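Local coordinates for uncharacterized protein (Acinetobacter baumannii, PDB 4PUX), which is of unknown function but folds into a small antiparallel beta-barrel of the DUF3237 family, a member of the AOC-barrel clan, at residues 27-32 / 38-43; 63-66 / 72-75; 13-18 / 133-138; 122-127 / 152-157. One frame throughout, in Å; residues are numbered along the deposited sequence.

Contact 1: residues 27-32 / 38-43. With EDO (1,2-ethanediol), chain C.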
loop_
_atom_site.group_PDB
_atom_site.type_symbol
_atom_site.label_atom_id
_atom_site.label_comp_id
_atom_site.label_asym_id
_atom_site.label_seq_id
_atom_site.Cartn_x
_atom_site.Cartn_y
_atom_site.Cartn_z
ATOM N N TRP A 27 -9.732 4.224 14.158
ATOM C CA TRP A 27 -10.214 5.493 14.689
ATOM C C TRP A 27 -10.903 6.291 13.557
ATOM O O TRP A 27 -10.261 6.694 12.584
ATOM C CB TRP A 27 -9.111 6.303 15.366
ATOM C CG TRP A 27 -8.662 5.830 16.722
ATOM C CD1 TRP A 27 -9.406 5.875 17.916
ATOM C CD2 TRP A 27 -7.429 5.230 17.052
ATOM N NE1 TRP A 27 -8.663 5.388 18.944
ATOM C CE2 TRP A 27 -7.445 4.984 18.453
ATOM C CE3 TRP A 27 -6.261 4.951 16.333
ATOM C CZ2 TRP A 27 -6.355 4.433 19.134
ATOM C CZ3 TRP A 27 -5.186 4.362 17.015
ATOM C CH2 TRP A 27 -5.232 4.150 18.400
ATOM N N GLU A 28 -12.214 6.432 13.683
ATOM C CA GLU A 28 -13.072 7.137 12.723
ATOM C C GLU A 28 -13.254 8.568 13.195
ATOM O O GLU A 28 -14.035 8.822 14.099
ATOM C CB GLU A 28 -14.427 6.427 12.622
ATOM C CG GLU A 28 -14.356 4.952 12.188
ATOM C CD GLU A 28 -14.113 4.764 10.695
ATOM O OE1 GLU A 28 -13.959 5.781 9.958
ATOM O OE2 GLU A 28 -14.094 3.589 10.245
ATOM N N LEU A 29 -12.438 9.476 12.680
ATOM C CA LEU A 29 -12.482 10.887 13.130
ATOM C C LEU A 29 -13.571 11.726 12.492
ATOM O O LEU A 29 -13.799 12.871 12.947
ATOM C CB LEU A 29 -11.114 11.585 12.945
ATOM C CG LEU A 29 -10.171 11.395 14.135
ATOM C CD1 LEU A 29 -9.726 9.960 14.325
ATOM C CD2 LEU A 29 -8.960 12.247 13.956
ATOM N N GLY A 30 -14.285 11.178 11.497
ATOM C CA GLY A 30 -15.336 11.946 10.811
ATOM C C GLY A 30 -14.769 12.965 9.864
ATOM O O GLY A 30 -13.599 12.923 9.492
ATOM N N THR A 31 -15.635 13.876 9.415
ATOM C CA THR A 31 -15.293 14.834 8.410
ATOM C C THR A 31 -14.524 15.986 9.031
ATOM O O THR A 31 -15.106 16.877 9.654
ATOM C CB THR A 31 -16.589 15.322 7.691
ATOM O OG1 THR A 31 -17.278 14.194 7.128
ATOM C CG2 THR A 31 -16.262 16.293 6.594
ATOM N N THR A 32 -13.201 15.957 8.897
ATOM C CA THR A 32 -12.335 16.944 9.560
ATOM C C THR A 32 -12.005 18.166 8.689
ATOM O O THR A 32 -11.327 19.083 9.148
ATOM C CB THR A 32 -10.992 16.285 10.023
ATOM O OG1 THR A 32 -10.311 15.797 8.855
ATOM C CG2 THR A 32 -11.224 15.113 11.008
ATOM N N ARG A 38 -11.489 11.507 7.881
ATOM C CA ARG A 38 -10.180 11.071 8.371
ATOM C C ARG A 38 -10.333 9.746 9.126
ATOM O O ARG A 38 -11.121 9.656 10.052
ATOM C CB ARG A 38 -9.569 12.143 9.290
ATOM C CG ARG A 38 -8.294 11.679 9.957
ATOM C CD ARG A 38 -7.158 11.453 8.958
ATOM N NE ARG A 38 -6.657 12.696 8.353
ATOM C CZ ARG A 38 -5.690 12.745 7.456
ATOM N NH1 ARG A 38 -5.187 11.610 6.968
ATOM N NH2 ARG A 38 -5.192 13.910 7.070
ATOM N N ARG A 39 -9.586 8.739 8.706
ATOM C CA ARG A 39 -9.585 7.403 9.308
ATOM C C ARG A 39 -8.124 7.040 9.639
ATOM O O ARG A 39 -7.249 7.122 8.759
ATOM C CB ARG A 39 -10.172 6.346 8.335
ATOM C CG ARG A 39 -11.511 6.756 7.736
ATOM C CD ARG A 39 -12.070 5.677 6.837
ATOM N NE ARG A 39 -12.491 4.505 7.583
ATOM C CZ ARG A 39 -12.122 3.246 7.341
ATOM N NH1 ARG A 39 -11.340 2.928 6.319
ATOM N NH2 ARG A 39 -12.614 2.281 8.098
ATOM N N ILE A 40 -7.847 6.666 10.890
ATOM C CA ILE A 40 -6.484 6.278 11.322
ATOM C C ILE A 40 -6.543 4.795 11.604
ATOM O O ILE A 40 -7.232 4.336 12.519
ATOM C CB ILE A 40 -5.982 7.117 12.511
ATOM C CG1 ILE A 40 -6.009 8.616 12.165
ATOM C CG2 ILE A 40 -4.590 6.630 12.973
ATOM C CD1 ILE A 40 -5.695 9.544 13.335
ATOM N N ILE A 41 -5.933 4.043 10.700
ATOM C CA ILE A 41 -6.030 2.578 10.621
ATOM C C ILE A 41 -4.691 1.933 11.087
ATOM O O ILE A 41 -3.684 1.980 10.345
ATOM C CB ILE A 41 -6.322 2.146 9.169
ATOM C CG1 ILE A 41 -7.556 2.859 8.599
ATOM C CG2 ILE A 41 -6.415 0.603 9.056
ATOM C CD1 ILE A 41 -7.670 2.823 7.109
ATOM N N PRO A 42 -4.608 1.504 12.350
ATOM C CA PRO A 42 -3.355 0.910 12.851
ATOM C C PRO A 42 -2.835 -0.285 12.074
ATOM O O PRO A 42 -3.594 -1.166 11.698
ATOM C CB PRO A 42 -3.688 0.523 14.293
ATOM C CG PRO A 42 -4.774 1.415 14.685
ATOM C CD PRO A 42 -5.633 1.483 13.413
ATOM N N ILE A 43 -1.523 -0.267 11.853
ATOM C CA ILE A 43 -0.798 -1.400 11.279
ATOM C C ILE A 43 -0.147 -2.189 12.420
ATOM O O ILE A 43 0.718 -1.679 13.114
ATOM C CB ILE A 43 0.258 -0.929 10.236
ATOM C CG1 ILE A 43 -0.495 -0.337 9.015
ATOM C CG2 ILE A 43 1.246 -2.079 9.887
ATOM C CD1 ILE A 43 0.379 0.490 8.116
HETATM C C1 EDO C . -1.842 12.504 5.703
HETATM O O1 EDO C . -3.119 12.890 5.256
HETATM C C2 EDO C . -1.115 13.648 6.400
HETATM O O2 EDO C . -1.739 13.993 7.600
HETATM O O HOH W 1 -14.241 8.771 9.915
#
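Glu-28 and Arg-39 face each other across a beta hairpin, a non-hydrogen-bonded antiparallel pair whose side chains lie alongside one another and point the same way. Arg-39 offers the side of its guanidinium: NE reaches Glu-28 OE1 at 3.1 Å and NH2 reaches OE2 at 2.9 Å, a two-pronged salt bridge. Both oxygens are approached on their syn sides, though the carboxylate and guanidinium planes are turned 29° apart. The bend of Glu-28 at chi2 (-77°) lays the carboxylate along the arginine. Arg-39 NH1 is held in turn by Gln-65 OE1 on the next strand. Trp-27, Arg-38 and Ile-40 share the other face. The Trp-27 and Pro-42 side chains cross at about a right angle, CZ3 lying 3.8 Å from Pro-42 CG, and Trp-27 CE3 meets Ile-40 CG2 at a slant, while the aliphatic part of Arg-38 runs beside Leu-29. Backbone bonds join Trp-27 and Ile-40 in both directions. A water donates to Glu-28 OE1 and to Arg-38 O and accepts from Gly-30 N. At the far end of Arg-38, both NH1 and NH2 donate to O1 of an ethanediol, 2.9 Å from NH2, close to the guanidinium plane.

Contact 2: residues 63-66 / 72-75; sequences DWQI and LAII
Ile-66 and Ile-74 form the hydrogen-bonded antiparallel pair of a beta hairpin in the barrel wall. Ile-74 N donates to Ile-66 O at 2.8 Å and 168°, nearly straight, and the return bond from Ile-66 N to Ile-74 O is longer at 3.2 Å. Ile-74 O also accepts a bond from a water that donates to Trp-64 O as well, so the water bridges the two strands beside the Ile-66/Ile-74 pair. Beside these bonds, CA-H groups of Gln-65 and Ala-73 approach the same two carbonyl oxygens. On the face carrying Asp-63, Gln-65, Ala-73 and Ile-75, polar and apolar groups interleave. Gln-65 is extended, with CG opposite its backbone nitrogen (chi1 -172°), a shape that carries the amide past Ala-73 CB and alongside Ile-75. NE2 makes only a weak bond to Asp-63 OD2, whereas the firmer anchors of this pair lie outside the two segments: Asp-63 OD1 accepts from Asp-76 N, and Gln-65 OE1 has Arg-39 as its partner. Ile-75 crosses Asp-63 at about a right angle, and its CD1 curls back to sit 3.6 Å from both Asp-63 OD2 and Gln-65 NE2.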
loop_
_atom_site.group_PDB
_atom_site.type_symbol
_atom_site.label_atom_id
_atom_site.label_comp_id
_atom_site.label_asym_id
_atom_site.label_seq_id
_atom_site.Cartn_x
_atom_site.Cartn_y
_atom_site.Cartn_z
ATOM N N ASP A 63 -2.156 3.677 8.537
ATOM C CA ASP A 63 -2.618 4.449 7.372
ATOM C C ASP A 63 -3.435 5.630 7.891
ATOM O O ASP A 63 -4.488 5.432 8.553
ATOM C CB ASP A 63 -3.442 3.572 6.408
ATOM C CG ASP A 63 -3.901 4.297 5.145
ATOM O OD1 ASP A 63 -3.534 5.460 4.935
ATOM O OD2 ASP A 63 -4.590 3.619 4.317
ATOM N N TRP A 64 -2.926 6.840 7.655
ATOM C CA TRP A 64 -3.667 8.085 7.914
ATOM C C TRP A 64 -4.454 8.433 6.622
ATOM O O TRP A 64 -3.926 9.093 5.736
ATOM C CB TRP A 64 -2.706 9.214 8.323
ATOM C CG TRP A 64 -2.165 9.093 9.731
ATOM C CD1 TRP A 64 -2.686 9.750 10.839
ATOM C CD2 TRP A 64 -1.103 8.257 10.244
ATOM N NE1 TRP A 64 -1.985 9.415 11.953
ATOM C CE2 TRP A 64 -1.024 8.497 11.643
ATOM C CE3 TRP A 64 -0.182 7.384 9.662
ATOM C CZ2 TRP A 64 -0.062 7.887 12.468
ATOM C CZ3 TRP A 64 0.808 6.791 10.493
ATOM C CH2 TRP A 64 0.868 7.066 11.855
ATOM N N GLN A 65 -5.666 7.878 6.515
ATOM C CA GLN A 65 -6.445 7.875 5.297
ATOM C C GLN A 65 -7.466 8.991 5.266
ATOM O O GLN A 65 -7.948 9.428 6.326
ATOM C CB GLN A 65 -7.182 6.499 5.225
ATOM C CG GLN A 65 -7.901 6.194 3.950
ATOM C CD GLN A 65 -8.511 4.800 3.949
ATOM O OE1 GLN A 65 -9.663 4.610 4.374
ATOM N NE2 GLN A 65 -7.713 3.800 3.536
ATOM N N ILE A 66 -7.804 9.424 4.049
ATOM C CA ILE A 66 -8.897 10.376 3.801
ATOM C C ILE A 66 -9.827 9.709 2.785
ATOM O O ILE A 66 -9.361 9.202 1.763
ATOM C CB ILE A 66 -8.418 11.729 3.225
ATOM C CG1 ILE A 66 -7.437 12.420 4.180
ATOM C CG2 ILE A 66 -9.624 12.669 2.919
ATOM C CD1 ILE A 66 -6.621 13.505 3.515
ATOM N N LEU A 72 -13.427 7.807 -3.026
ATOM C CA LEU A 72 -11.996 7.717 -3.224
ATOM C C LEU A 72 -11.329 7.724 -1.857
ATOM O O LEU A 72 -11.546 8.639 -1.061
ATOM C CB LEU A 72 -11.485 8.901 -4.016
ATOM C CG LEU A 72 -9.957 8.996 -4.177
ATOM C CD1 LEU A 72 -9.356 7.808 -4.954
ATOM C CD2 LEU A 72 -9.593 10.299 -4.834
ATOM N N ALA A 73 -10.495 6.721 -1.602
ATOM C CA ALA A 73 -9.589 6.731 -0.443
ATOM C C ALA A 73 -8.177 7.127 -0.876
ATOM O O ALA A 73 -7.643 6.600 -1.842
ATOM C CB ALA A 73 -9.540 5.371 0.236
ATOM N N ILE A 74 -7.592 8.053 -0.119
ATOM C CA ILE A 74 -6.227 8.526 -0.325
ATOM C C ILE A 74 -5.395 7.892 0.797
ATOM O O ILE A 74 -5.703 8.102 2.000
ATOM C CB ILE A 74 -6.151 10.061 -0.225
ATOM C CG1 ILE A 74 -7.166 10.696 -1.191
ATOM C CG2 ILE A 74 -4.733 10.571 -0.536
ATOM C CD1 ILE A 74 -7.279 12.188 -1.063
ATOM N N ILE A 75 -4.370 7.121 0.417
ATOM C CA ILE A 75 -3.548 6.336 1.344
ATOM C C ILE A 75 -2.300 7.137 1.697
ATOM O O ILE A 75 -1.633 7.687 0.811
ATOM C CB ILE A 75 -3.104 5.018 0.622
ATOM C CG1 ILE A 75 -4.274 4.193 0.009
ATOM C CG2 ILE A 75 -2.168 4.200 1.469
ATOM C CD1 ILE A 75 -5.306 3.875 0.838
HETATM O O HOH W 2 -4.417 10.253 3.252
#

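Contact 3: residues 13-18 / 133-138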
loop_
_atom_site.group_PDB
_atom_site.type_symbol
_atom_site.label_atom_id
_atom_site.label_comp_id
_atom_site.label_asym_id
_atom_site.label_seq_id
_atom_site.Cartn_x
_atom_site.Cartn_y
_atom_site.Cartn_z
ATOM N N GLU A 13 10.505 -5.015 -11.629
ATOM C CA GLU A 13 11.169 -6.196 -11.077
ATOM C C GLU A 13 10.445 -6.574 -9.775
ATOM O O GLU A 13 10.364 -5.744 -8.846
ATOM C CB GLU A 13 12.651 -5.899 -10.804
ATOM C CG GLU A 13 13.431 -7.087 -10.243
ATOM C CD GLU A 13 14.912 -6.788 -9.989
ATOM O OE1 GLU A 13 15.301 -5.616 -9.892
ATOM O OE2 GLU A 13 15.681 -7.753 -9.862
ATOM N N PRO A 14 9.896 -7.809 -9.690
ATOM C CA PRO A 14 9.260 -8.191 -8.390
ATOM C C PRO A 14 10.218 -8.032 -7.194
ATOM O O PRO A 14 11.400 -8.403 -7.286
ATOM C CB PRO A 14 8.884 -9.670 -8.601
ATOM C CG PRO A 14 8.770 -9.795 -10.110
ATOM C CD PRO A 14 9.793 -8.888 -10.687
ATOM N N LEU A 15 9.725 -7.392 -6.145
ATOM C CA LEU A 15 10.453 -7.167 -4.909
ATOM C C LEU A 15 10.039 -8.183 -3.824
ATOM O O LEU A 15 10.858 -8.991 -3.335
ATOM C CB LEU A 15 10.251 -5.706 -4.420
ATOM C CG LEU A 15 10.996 -5.394 -3.104
ATOM C CD1 LEU A 15 12.520 -5.586 -3.227
ATOM C CD2 LEU A 15 10.678 -3.972 -2.653
ATOM N N ALA A 16 8.780 -8.121 -3.425
ATOM C CA ALA A 16 8.189 -9.065 -2.463
ATOM C C ALA A 16 6.690 -8.957 -2.431
ATOM O O ALA A 16 6.122 -7.915 -2.802
ATOM C CB ALA A 16 8.751 -8.779 -1.016
ATOM N N LYS A 17 6.058 -10.028 -1.972
ATOM C CA LYS A 17 4.623 -10.045 -1.648
ATOM C C LYS A 17 4.454 -9.702 -0.173
ATOM O O LYS A 17 5.036 -10.346 0.691
ATOM C CB LYS A 17 3.982 -11.395 -1.940
ATOM C CG LYS A 17 2.472 -11.432 -1.566
ATOM C CD LYS A 17 1.827 -12.780 -2.007
ATOM C CE LYS A 17 0.305 -12.739 -1.970
ATOM N NZ LYS A 17 -0.287 -13.622 -3.032
ATOM N N PHE A 18 3.706 -8.639 0.085
ATOM C CA PHE A 18 3.398 -8.126 1.418
ATOM C C PHE A 18 1.997 -8.536 1.856
ATOM O O PHE A 18 1.022 -8.435 1.065
ATOM C CB PHE A 18 3.471 -6.585 1.450
ATOM C CG PHE A 18 4.888 -6.014 1.435
ATOM C CD1 PHE A 18 5.685 -6.076 0.280
ATOM C CD2 PHE A 18 5.426 -5.410 2.579
ATOM C CE1 PHE A 18 6.980 -5.537 0.255
ATOM C CE2 PHE A 18 6.741 -4.874 2.553
ATOM C CZ PHE A 18 7.517 -4.966 1.397
ATOM N N TYR A 133 20.471 -3.695 2.067
ATOM C CA TYR A 133 19.187 -3.194 1.602
ATOM C C TYR A 133 19.169 -1.726 1.240
ATOM O O TYR A 133 18.126 -1.217 0.770
ATOM C CB TYR A 133 18.098 -3.491 2.671
ATOM C CG TYR A 133 18.042 -4.972 3.053
ATOM C CD1 TYR A 133 17.468 -5.912 2.188
ATOM C CD2 TYR A 133 18.632 -5.435 4.224
ATOM C CE1 TYR A 133 17.437 -7.273 2.503
ATOM C CE2 TYR A 133 18.594 -6.816 4.556
ATOM C CZ TYR A 133 17.988 -7.712 3.691
ATOM O OH TYR A 133 17.957 -9.079 3.980
ATOM N N SER A 134 20.338 -1.069 1.295
ATOM C CA SER A 134 20.377 0.384 1.079
ATOM C C SER A 134 20.082 0.813 -0.380
ATOM O O SER A 134 19.744 1.981 -0.625
ATOM C CB SER A 134 21.694 0.986 1.571
ATOM O OG SER A 134 22.774 0.468 0.861
ATOM N N TRP A 135 20.160 -0.115 -1.327
ATOM C CA TRP A 135 19.707 0.177 -2.695
ATOM C C TRP A 135 18.278 0.687 -2.724
ATOM O O TRP A 135 17.897 1.504 -3.585
ATOM C CB TRP A 135 19.873 -1.054 -3.621
ATOM C CG TRP A 135 18.937 -2.196 -3.347
ATOM C CD1 TRP A 135 19.004 -3.092 -2.302
ATOM C CD2 TRP A 135 17.877 -2.639 -4.182
ATOM N NE1 TRP A 135 17.998 -4.033 -2.412
ATOM C CE2 TRP A 135 17.281 -3.762 -3.548
ATOM C CE3 TRP A 135 17.325 -2.165 -5.377
ATOM C CZ2 TRP A 135 16.205 -4.460 -4.110
ATOM C CZ3 TRP A 135 16.265 -2.858 -5.944
ATOM C CH2 TRP A 135 15.711 -3.992 -5.308
ATOM N N LEU A 136 17.442 0.220 -1.788
ATOM C CA LEU A 136 16.064 0.661 -1.729
ATOM C C LEU A 136 15.873 2.130 -1.349
ATOM O O LEU A 136 14.828 2.711 -1.679
ATOM C CB LEU A 136 15.263 -0.222 -0.782
ATOM C CG LEU A 136 15.137 -1.708 -1.147
ATOM C CD1 LEU A 136 14.524 -2.491 0.025
ATOM C CD2 LEU A 136 14.301 -1.818 -2.401
ATOM N N ASN A 137 16.914 2.742 -0.750
ATOM C CA ASN A 137 16.906 4.168 -0.436
ATOM C C ASN A 137 16.869 5.056 -1.687
ATOM O O ASN A 137 16.508 6.245 -1.608
ATOM C CB ASN A 137 18.164 4.572 0.346
ATOM C CG ASN A 137 18.248 3.968 1.749
ATOM O OD1 ASN A 137 17.249 3.588 2.380
ATOM N ND2 ASN A 137 19.466 3.848 2.240
ATOM N N GLN A 138 17.257 4.504 -2.823
ATOM C CA GLN A 138 17.402 5.292 -4.055
ATOM C C GLN A 138 16.808 4.639 -5.295
ATOM O O GLN A 138 17.250 4.899 -6.423
ATOM C CB GLN A 138 18.887 5.648 -4.284
ATOM C CG GLN A 138 19.800 4.407 -4.386
ATOM C CD GLN A 138 21.223 4.784 -4.741
ATOM O OE1 GLN A 138 21.700 5.842 -4.341
ATOM N NE2 GLN A 138 21.905 3.928 -5.469
#
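Leu-15 divides its two methyls between Trp-135 and Leu-136 of the 3-10 turn 134-137. CD1 meets the benzene part of the Trp-135 indole, 4.0 Å from CZ2 and slightly farther from CH2, in an oblique approach; the two side chains run antiparallel alongside one another. CD2 turns to Leu-136, whose CD2 it meets at 4.2 Å. No hydrogen bond crosses between the segments, and the backbones stay well apart, with the CA atoms of Leu-15 and Leu-136 10.1 Å from each other. Leu-136 does double duty, since its CD2 also lies 3.6 Å above one face of the Trp-135 ring, offset toward the rim. The indole gets there because Trp-135 places CG between its backbone nitrogen and carbonyl carbon (chi1 70°), which folds the ring back over its neighbour. The turn itself is drawn tight by backbone bonds from Leu-136 N to Tyr-133 O and from Asn-137 N to Ser-134 O. Outside it, the Asn-137 side chain accepts from Thr-128 N and Tyr-133 OH bonds to Asp-85. On the other segment Leu-15 belongs to a classic beta bulge, two residues, Leu-15 and Ala-16, set opposite the single Ala-156 of strand 151-159. Phe-126 on strand 118-127 touches both leucines, and Leu-53 adds to the packing against Leu-15. The contact therefore packs the loop linking strands 118-127 and 141-147 against strand 12-21, which pairs on its two edges with strands 36-49 and 151-159.

Contact 4: residues 122-127 / 152-157; sequences ITMQFE and VIYDAY
Ile-122 sets its CD1 methyl over the centre of the Tyr-154 ring, 3.9 Å from the centroid and only 10° off the ring normal, a clear CH-pi contact. The isoleucine reaches it with CG1 placed between its own backbone nitrogen and carbonyl carbon, and the two side chains cross at about a right angle. Selenomethionine Met-124, two residues on, comes at the same ring from another side. Its CE lies in the ring plane at the edge, 3.5 Å from Tyr-154 OH and 3.6 Å from CE1. The bend at chi3 (71°) turns CE to this edge while SE rests against Ala-156 CB at 3.6 Å. SE itself stands 5.2 Å from the ring centroid in an oblique Met-aromatic arrangement. The phenol is thus touched on a face and along an edge, and its hydroxyl is hydrogen-bonded to Tyr-79 OH, which satisfies a polar atom in a buried setting. Phe-18 of strand 12-21 stacks on the Tyr-154 ring as well, and Ala-145 and Leu-91 add further apolar neighbours. The two segments exchange no backbone bonds; strand 141-147 pairs with both their strands, and the axes of the two short segments come within 8.7 Å at their closest, at 58° to each other. Side chains projecting inward from non-adjacent strands of a curled antiparallel sheet, and meeting in its middle, are typical of a beta-barrel interior.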
loop_
_atom_site.group_PDB
_atom_site.type_symbol
_atom_site.label_atom_id
_atom_site.label_comp_id
_atom_site.label_asym_id
_atom_site.label_seq_id
_atom_site.Cartn_x
_atom_site.Cartn_y
_atom_site.Cartn_z
ATOM N N ILE A 122 -0.264 1.751 -5.136
ATOM C CA ILE A 122 0.557 2.574 -4.270
ATOM C C ILE A 122 1.966 2.829 -4.835
ATOM O O ILE A 122 2.478 2.046 -5.658
ATOM C CB ILE A 122 0.698 1.938 -2.849
ATOM C CG1 ILE A 122 1.280 0.509 -2.923
ATOM C CG2 ILE A 122 -0.651 1.921 -2.146
ATOM C CD1 ILE A 122 1.681 -0.082 -1.572
ATOM N N THR A 123 2.589 3.893 -4.323
ATOM C CA THR A 123 4.044 4.141 -4.435
ATOM C C THR A 123 4.689 3.875 -3.070
ATOM O O THR A 123 4.004 3.975 -2.022
ATOM C CB THR A 123 4.367 5.572 -4.903
ATOM O OG1 THR A 123 3.890 6.522 -3.941
ATOM C CG2 THR A 123 3.723 5.856 -6.245
HETATM N N MSE A 124 5.968 3.537 -3.085
HETATM C CA MSE A 124 6.677 3.098 -1.893
HETATM C C MSE A 124 8.016 3.853 -1.761
HETATM O O MSE A 124 8.757 3.946 -2.727
HETATM C CB MSE A 124 6.963 1.576 -1.982
HETATM C CG MSE A 124 5.731 0.728 -2.220
HETATM SE SE MSE A 124 6.126 -1.149 -2.478
HETATM C CE MSE A 124 6.658 -1.695 -0.706
ATOM N N GLN A 125 8.352 4.252 -0.524
ATOM C CA GLN A 125 9.609 4.933 -0.192
ATOM C C GLN A 125 10.235 4.241 1.019
ATOM O O GLN A 125 9.540 4.018 2.045
ATOM C CB GLN A 125 9.337 6.396 0.145
ATOM C CG GLN A 125 10.558 7.189 0.477
ATOM C CD GLN A 125 10.242 8.647 0.732
ATOM O OE1 GLN A 125 9.100 9.123 0.551
ATOM N NE2 GLN A 125 11.234 9.361 1.138
ATOM N N PHE A 126 11.490 3.870 0.897
ATOM C CA PHE A 126 12.225 3.114 1.932
ATOM C C PHE A 126 13.351 3.915 2.566
ATOM O O PHE A 126 14.024 4.680 1.881
ATOM C CB PHE A 126 12.844 1.880 1.311
ATOM C CG PHE A 126 11.892 0.989 0.557
ATOM C CD1 PHE A 126 11.685 1.164 -0.822
ATOM C CD2 PHE A 126 11.246 -0.082 1.200
ATOM C CE1 PHE A 126 10.855 0.264 -1.542
ATOM C CE2 PHE A 126 10.412 -0.955 0.493
ATOM C CZ PHE A 126 10.187 -0.752 -0.887
ATOM N N GLU A 127 13.713 3.571 3.817
ATOM C CA GLU A 127 14.874 4.147 4.518
ATOM C C GLU A 127 15.506 3.075 5.380
ATOM O O GLU A 127 14.837 2.535 6.257
ATOM C CB GLU A 127 14.562 5.304 5.457
ATOM C CG GLU A 127 14.366 6.608 4.902
ATOM C CD GLU A 127 14.334 7.728 5.991
ATOM O OE1 GLU A 127 15.029 7.651 7.091
ATOM O OE2 GLU A 127 13.700 8.734 5.663
ATOM N N VAL A 152 -4.393 -5.985 4.231
ATOM C CA VAL A 152 -4.102 -5.610 2.847
ATOM C C VAL A 152 -2.966 -6.511 2.329
ATOM O O VAL A 152 -1.927 -6.684 2.992
ATOM C CB VAL A 152 -3.670 -4.129 2.732
ATOM C CG1 VAL A 152 -3.209 -3.791 1.294
ATOM C CG2 VAL A 152 -4.816 -3.224 3.144
ATOM N N ILE A 153 -3.191 -7.113 1.179
ATOM C CA ILE A 153 -2.198 -7.927 0.474
ATOM C C ILE A 153 -1.749 -7.146 -0.753
ATOM O O ILE A 153 -2.602 -6.626 -1.505
ATOM C CB ILE A 153 -2.822 -9.258 -0.068
ATOM C CG1 ILE A 153 -3.606 -9.995 1.025
ATOM C CG2 ILE A 153 -1.733 -10.157 -0.707
ATOM C CD1 ILE A 153 -2.789 -10.438 2.165
ATOM N N TYR A 154 -0.450 -7.046 -0.993
ATOM C CA TYR A 154 0.028 -6.396 -2.218
ATOM C C TYR A 154 1.324 -6.961 -2.748
ATOM O O TYR A 154 2.147 -7.505 -1.991
ATOM C CB TYR A 154 0.128 -4.877 -2.025
ATOM C CG TYR A 154 1.193 -4.315 -1.050
ATOM C CD1 TYR A 154 2.527 -4.049 -1.490
ATOM C CD2 TYR A 154 0.854 -3.936 0.228
ATOM C CE1 TYR A 154 3.468 -3.431 -0.678
ATOM C CE2 TYR A 154 1.770 -3.329 1.059
ATOM C CZ TYR A 154 3.079 -3.062 0.605
ATOM O OH TYR A 154 3.981 -2.452 1.466
ATOM N N ASP A 155 1.458 -6.914 -4.055
ATOM C CA ASP A 155 2.689 -7.271 -4.753
ATOM C C ASP A 155 3.518 -5.990 -4.987
ATOM O O ASP A 155 3.026 -5.032 -5.608
ATOM C CB ASP A 155 2.373 -7.911 -6.114
ATOM C CG ASP A 155 1.668 -9.249 -6.006
ATOM O OD1 ASP A 155 1.852 -9.977 -5.009
ATOM O OD2 ASP A 155 0.929 -9.582 -6.945
ATOM N N ALA A 156 4.707 -5.950 -4.422
ATOM C CA ALA A 156 5.654 -4.848 -4.587
ATOM C C ALA A 156 6.643 -5.107 -5.719
ATOM O O ALA A 156 7.123 -6.246 -5.878
ATOM C CB ALA A 156 6.408 -4.608 -3.306
ATOM N N TYR A 157 6.955 -4.047 -6.459
ATOM C CA TYR A 157 7.913 -4.050 -7.581
ATOM C C TYR A 157 8.831 -2.831 -7.490
ATOM O O TYR A 157 8.376 -1.743 -7.105
ATOM C CB TYR A 157 7.188 -3.980 -8.931
ATOM C CG TYR A 157 6.134 -5.057 -9.149
ATOM C CD1 TYR A 157 4.845 -4.936 -8.609
ATOM C CD2 TYR A 157 6.415 -6.196 -9.934
ATOM C CE1 TYR A 157 3.903 -5.908 -8.809
ATOM C CE2 TYR A 157 5.456 -7.171 -10.136
ATOM C CZ TYR A 157 4.207 -7.020 -9.590
ATOM O OH TYR A 157 3.247 -7.982 -9.815
#

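Overall arrangement
All four contacts involve one curled antiparallel sheet, but at different depths. Contact 1 is a surface hairpin and contact 2 a partly buried one; they share the seam between strands 36-49 and 54-67, where Arg-39 O meets Gln-65 N and Ile-41 O meets Asp-63 N, so four successive strands, 27-33 to 73-83, are joined side by side. Contacts 3 and 4 are buried and apolar, lacking any hydrogen bond between their own segments; they touch through the pairing of strands 12-21 and 151-159. Charge and backbone pairing thus dominate at contact 1, and methyl, selenium and ring packing at contact 4. Contacts 1 and 3 lie about 29 Å apart between centres, on opposite sides of the chain's centre.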